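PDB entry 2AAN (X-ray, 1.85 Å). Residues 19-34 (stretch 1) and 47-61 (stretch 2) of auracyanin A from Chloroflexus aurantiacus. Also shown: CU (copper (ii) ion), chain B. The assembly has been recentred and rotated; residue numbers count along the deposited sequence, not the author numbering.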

# COMPACT_ATOMS: atom_id res chain seq x y z
N VAL A 19 14.87 7.65 -4.22
CA VAL A 19 14.54 8.05 -2.86
C VAL A 19 13.83 6.94 -2.11
O VAL A 19 13.21 6.04 -2.70
CB VAL A 19 13.63 9.27 -2.82
CG1 VAL A 19 14.34 10.47 -3.39
CG2 VAL A 19 12.26 8.98 -3.52
N THR A 20 13.97 6.97 -0.80
CA THR A 20 13.18 6.13 0.04
C THR A 20 12.12 7.02 0.66
O THR A 20 12.40 8.14 1.07
CB THR A 20 14.00 5.45 1.15
OG1 THR A 20 14.91 4.51 0.57
CG2 THR A 20 13.09 4.71 2.13
N ILE A 21 10.91 6.53 0.72
CA ILE A 21 9.86 7.19 1.47
C ILE A 21 9.51 6.29 2.65
O ILE A 21 9.17 5.11 2.47
CB ILE A 21 8.63 7.46 0.62
CG1 ILE A 21 8.95 8.47 -0.46
CG2 ILE A 21 7.49 7.96 1.51
CD1 ILE A 21 7.88 8.55 -1.50
N GLU A 22 9.61 6.84 3.85
CA GLU A 22 9.29 6.10 5.07
C GLU A 22 7.81 6.24 5.32
O GLU A 22 7.26 7.31 5.23
CB GLU A 22 10.01 6.69 6.28
CG GLU A 22 11.43 7.07 6.07
CD GLU A 22 12.36 5.92 6.19
OE1 GLU A 22 13.57 6.15 5.97
OE2 GLU A 22 11.91 4.80 6.51
N ILE A 23 7.15 5.14 5.63
CA ILE A 23 5.75 5.22 6.03
C ILE A 23 5.49 4.10 6.98
O ILE A 23 6.19 3.10 6.96
CB ILE A 23 4.78 5.20 4.81
CG1 ILE A 23 3.34 5.44 5.23
CG2 ILE A 23 4.96 3.91 4.00
CD1 ILE A 23 2.42 5.69 4.07
N GLY A 24 4.48 4.27 7.84
CA GLY A 24 4.19 3.21 8.77
C GLY A 24 2.72 3.17 9.09
O GLY A 24 1.95 3.93 8.54
N SER A 25 2.35 2.27 9.97
CA SER A 25 1.03 2.29 10.55
C SER A 25 1.02 3.42 11.60
O SER A 25 2.03 3.73 12.22
CB SER A 25 0.67 0.96 11.15
OG SER A 25 1.40 0.71 12.34
N LYS A 26 -0.14 3.99 11.82
CA LYS A 26 -0.30 4.99 12.88
C LYS A 26 -0.49 4.18 14.15
O LYS A 26 -1.60 3.94 14.60
CB LYS A 26 -1.47 5.88 12.57
CG LYS A 26 -1.58 7.06 13.53
CD LYS A 26 -2.94 7.70 13.47
CE LYS A 26 -3.17 8.61 14.68
NZ LYS A 26 -2.20 9.72 14.64
N GLY A 27 0.61 3.69 14.70
CA GLY A 27 0.57 2.85 15.92
C GLY A 27 -0.34 1.65 15.75
O GLY A 27 -0.17 0.87 14.82
N GLU A 28 -1.31 1.53 16.64
CA GLU A 28 -2.24 0.42 16.63
C GLU A 28 -3.49 0.69 15.79
O GLU A 28 -4.34 -0.18 15.65
CB GLU A 28 -2.65 0.09 18.06
CG GLU A 28 -1.50 -0.33 18.92
CD GLU A 28 -0.85 -1.61 18.47
OE1 GLU A 28 0.32 -1.82 18.86
OE2 GLU A 28 -1.50 -2.41 17.72
N GLU A 29 -3.58 1.87 15.18
CA GLU A 29 -4.76 2.26 14.43
C GLU A 29 -4.76 1.64 13.03
O GLU A 29 -3.72 1.28 12.50
CB GLU A 29 -4.79 3.78 14.25
CG GLU A 29 -4.93 4.55 15.55
CD GLU A 29 -6.25 4.26 16.25
OE1 GLU A 29 -7.28 4.07 15.55
OE2 GLU A 29 -6.26 4.23 17.49
N LEU A 30 -5.94 1.63 12.42
CA LEU A 30 -6.15 1.18 11.07
C LEU A 30 -5.95 2.40 10.15
O LEU A 30 -6.89 2.94 9.59
CB LEU A 30 -7.53 0.56 10.92
CG LEU A 30 -7.67 -0.91 11.32
CD1 LEU A 30 -6.76 -1.44 12.41
CD2 LEU A 30 -9.04 -1.31 11.54
N ALA A 31 -4.70 2.81 10.01
CA ALA A 31 -4.33 4.06 9.35
C ALA A 31 -2.87 3.97 9.06
O ALA A 31 -2.11 3.41 9.87
CB ALA A 31 -4.58 5.26 10.25
N PHE A 32 -2.48 4.55 7.94
CA PHE A 32 -1.09 4.88 7.68
C PHE A 32 -0.77 6.16 8.43
O PHE A 32 -1.63 7.04 8.60
CB PHE A 32 -0.83 5.06 6.19
CG PHE A 32 -1.02 3.81 5.37
CD1 PHE A 32 -2.13 3.65 4.57
CD2 PHE A 32 -0.04 2.84 5.35
CE1 PHE A 32 -2.29 2.50 3.78
CE2 PHE A 32 -0.19 1.69 4.60
CZ PHE A 32 -1.33 1.51 3.83
N ASP A 33 0.47 6.29 8.84
CA ASP A 33 0.93 7.52 9.50
C ASP A 33 1.21 8.69 8.59
O ASP A 33 1.57 9.74 9.06
CB ASP A 33 2.12 7.28 10.44
CG ASP A 33 3.42 6.87 9.75
OD1 ASP A 33 3.59 6.87 8.52
OD2 ASP A 33 4.35 6.58 10.54
N LYS A 34 1.10 8.47 7.29
CA LYS A 34 1.13 9.51 6.28
C LYS A 34 -0.03 9.20 5.33
O LYS A 34 -0.19 8.05 4.83
CB LYS A 34 2.46 9.49 5.50
CG LYS A 34 3.73 9.60 6.35
CD LYS A 34 4.96 9.78 5.48
CE LYS A 34 6.23 9.98 6.28
NZ LYS A 34 7.40 10.01 5.30
N ILE A 47 9.49 2.39 -1.01
CA ILE A 47 8.64 2.53 0.17
C ILE A 47 9.15 1.57 1.24
O ILE A 47 9.31 0.37 1.01
CB ILE A 47 7.15 2.23 -0.16
CG1 ILE A 47 6.61 3.26 -1.17
CG2 ILE A 47 6.33 2.16 1.13
CD1 ILE A 47 6.31 4.58 -0.61
N ARG A 48 9.52 2.14 2.36
CA ARG A 48 9.92 1.40 3.52
C ARG A 48 8.79 1.52 4.53
O ARG A 48 8.60 2.55 5.17
CB ARG A 48 11.23 1.95 4.06
CG ARG A 48 11.81 1.17 5.24
CD ARG A 48 13.20 1.70 5.62
NE ARG A 48 13.66 1.12 6.88
CZ ARG A 48 14.24 -0.08 7.02
NH1 ARG A 48 14.45 -0.87 5.96
NH2 ARG A 48 14.60 -0.50 8.23
N PHE A 49 8.00 0.46 4.64
CA PHE A 49 6.81 0.44 5.43
C PHE A 49 7.09 -0.24 6.73
O PHE A 49 7.48 -1.39 6.77
CB PHE A 49 5.72 -0.29 4.66
CG PHE A 49 4.44 -0.44 5.41
CD1 PHE A 49 3.82 0.63 5.99
CD2 PHE A 49 3.84 -1.69 5.51
CE1 PHE A 49 2.60 0.50 6.64
CE2 PHE A 49 2.64 -1.83 6.19
CZ PHE A 49 2.03 -0.71 6.78
N LYS A 50 6.92 0.52 7.80
CA LYS A 50 7.19 0.05 9.13
C LYS A 50 5.87 -0.23 9.83
O LYS A 50 5.03 0.67 10.03
CB LYS A 50 7.96 1.11 9.90
CG LYS A 50 8.44 0.65 11.27
CD LYS A 50 9.14 1.82 11.98
CE LYS A 50 9.85 1.38 13.27
NZ LYS A 50 9.07 0.38 14.05
N ASN A 51 5.68 -1.48 10.19
CA ASN A 51 4.52 -1.85 10.99
C ASN A 51 4.78 -1.48 12.43
O ASN A 51 5.57 -2.11 13.11
CB ASN A 51 4.21 -3.35 10.87
CG ASN A 51 2.87 -3.70 11.45
OD1 ASN A 51 2.23 -2.85 12.08
ND2 ASN A 51 2.41 -4.91 11.20
N ASN A 52 4.08 -0.46 12.92
CA ASN A 52 4.24 0.00 14.30
C ASN A 52 3.29 -0.67 15.28
O ASN A 52 3.16 -0.23 16.41
CB ASN A 52 4.05 1.52 14.33
CG ASN A 52 5.18 2.24 13.64
OD1 ASN A 52 6.33 2.03 13.99
ND2 ASN A 52 4.87 3.07 12.63
N SER A 53 2.59 -1.70 14.82
CA SER A 53 1.76 -2.51 15.71
C SER A 53 2.44 -3.86 15.91
O SER A 53 3.08 -4.39 14.99
CB SER A 53 0.37 -2.75 15.11
OG SER A 53 -0.38 -3.68 15.88
N ALA A 54 2.26 -4.40 17.10
CA ALA A 54 2.77 -5.71 17.46
C ALA A 54 1.74 -6.78 17.11
O ALA A 54 2.06 -7.95 17.09
CB ALA A 54 3.05 -5.74 18.96
N VAL A 55 0.51 -6.36 16.78
CA VAL A 55 -0.62 -7.31 16.72
C VAL A 55 -1.49 -7.20 15.45
O VAL A 55 -2.56 -7.81 15.35
CB VAL A 55 -1.50 -7.13 17.98
CG1 VAL A 55 -0.66 -7.37 19.24
CG2 VAL A 55 -2.14 -5.74 18.03
N GLN A 56 -1.01 -6.47 14.46
CA GLN A 56 -1.72 -6.33 13.22
C GLN A 56 -0.72 -6.78 12.20
O GLN A 56 0.50 -6.68 12.44
CB GLN A 56 -2.08 -4.89 13.02
CG GLN A 56 -3.07 -4.38 14.00
CD GLN A 56 -4.48 -4.83 13.69
OE1 GLN A 56 -4.75 -5.45 12.65
NE2 GLN A 56 -5.40 -4.45 14.56
N GLN A 57 -1.25 -7.32 11.10
CA GLN A 57 -0.52 -7.38 9.85
C GLN A 57 -1.00 -6.22 9.01
O GLN A 57 -2.13 -5.81 9.15
CB GLN A 57 -0.69 -8.73 9.10
CG GLN A 57 -2.06 -9.31 9.19
CD GLN A 57 -2.23 -10.59 8.46
OE1 GLN A 57 -1.33 -11.06 7.75
NE2 GLN A 57 -3.40 -11.18 8.61
N HIS A 58 -0.14 -5.70 8.15
CA HIS A 58 -0.49 -4.65 7.21
C HIS A 58 0.29 -4.85 5.92
O HIS A 58 1.41 -5.37 5.92
CB HIS A 58 -0.08 -3.28 7.72
CG HIS A 58 -0.81 -2.81 8.95
ND1 HIS A 58 -2.16 -2.51 8.95
CD2 HIS A 58 -0.38 -2.60 10.22
CE1 HIS A 58 -2.52 -2.12 10.16
NE2 HIS A 58 -1.45 -2.13 10.95
N ASN A 59 -0.23 -4.26 4.86
CA ASN A 59 0.56 -4.05 3.66
C ASN A 59 0.33 -2.65 3.09
O ASN A 59 -0.45 -1.86 3.65
CB ASN A 59 0.34 -5.17 2.62
CG ASN A 59 -1.10 -5.35 2.20
OD1 ASN A 59 -1.87 -4.43 2.29
ND2 ASN A 59 -1.46 -6.55 1.72
N TRP A 60 1.07 -2.34 2.04
CA TRP A 60 0.98 -1.05 1.32
C TRP A 60 0.91 -1.41 -0.13
O TRP A 60 1.88 -1.91 -0.66
CB TRP A 60 2.21 -0.18 1.59
CG TRP A 60 2.17 1.18 0.96
CD1 TRP A 60 1.79 2.32 1.55
CD2 TRP A 60 2.63 1.53 -0.36
NE1 TRP A 60 1.89 3.38 0.66
CE2 TRP A 60 2.43 2.93 -0.51
CE3 TRP A 60 3.15 0.81 -1.43
CZ2 TRP A 60 2.72 3.61 -1.69
CZ3 TRP A 60 3.44 1.49 -2.60
CH2 TRP A 60 3.26 2.88 -2.71
N ILE A 61 -0.26 -1.19 -0.72
CA ILE A 61 -0.53 -1.55 -2.10
C ILE A 61 -0.94 -0.30 -2.88
O ILE A 61 -1.91 0.37 -2.53
CB ILE A 61 -1.66 -2.60 -2.18
CG1 ILE A 61 -1.42 -3.79 -1.23
CG2 ILE A 61 -1.90 -3.07 -3.62
CD1 ILE A 61 -0.15 -4.61 -1.38
CU CU B . -3.54 -2.89 7.47
O HOH W 1 9.56 3.49 7.67
O HOH W 2 -1.90 -0.51 13.24
O HOH W 3 -4.18 -2.72 16.61
O HOH W 4 6.48 4.96 11.31

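The strand through Ile21 and Ile23 and the strand through Ile47 and Phe49 run parallel, their axes 25° apart, and a regular backbone ladder joins them. Arg48 N donates to Ile21 O (3.0 Å, 170° at the hydrogen), Ile23 N to Arg48 O (3.0 Å, 169°), Lys50 N to Ile23 O (2.8 Å, 163°) and Ser25 N to Lys50 O (3.1 Å, 147°), so each strand alternately gives and accepts. Ile23 O also receives a CA-H contact from Phe49 CA at 3.1 Å, whereas its 3.1 Å approach to Arg48 O brings together two acceptors and is no hydrogen bond.

Beyond the ladder, side chains take over the pairing. Asn52 ND2 donates to Ser25 O (2.9 Å, 167°), and Asn52 N reaches Ser25 OG at 3.0 Å with a more bent angle of 140°. Ser25 OG in turn donates to Gly27 O (2.9 Å), so this hydroxyl is used as both acceptor and donor. Ser53 OG works likewise, donating to Glu28 OE2 at a short 2.5 Å and accepting from Val55 N at 3.0 Å.

Waters satisfy several remaining groups. Water 2 accepts from His58 NE2 (2.8 Å) and donates to Gly27 O and Glu29 O (both 2.7 Å); with His58 ND1 bound to copper at 2.1 Å, both ring nitrogens are occupied. Water 4 joins Asn52 ND2 to Asp33 OD2, 2.8 Å from each. Glu22 OE2 lies 4.1 Å from Arg48 NE, beyond a salt bridge.

On the face carrying Ile21, Ile23, Ile47 and Phe49, packing is apolar: Ile23 CG2 meets Ile47 CG2 at 3.6 Å. Trp60 turns an edge toward the face of Phe32, offset, with planes at 76° and Phe32 CE2 3.7 Å from Trp60 CD1. Asn59 O, 3.5 Å from Phe32 CZ at the ring edge, is buried without a polar partner in the model.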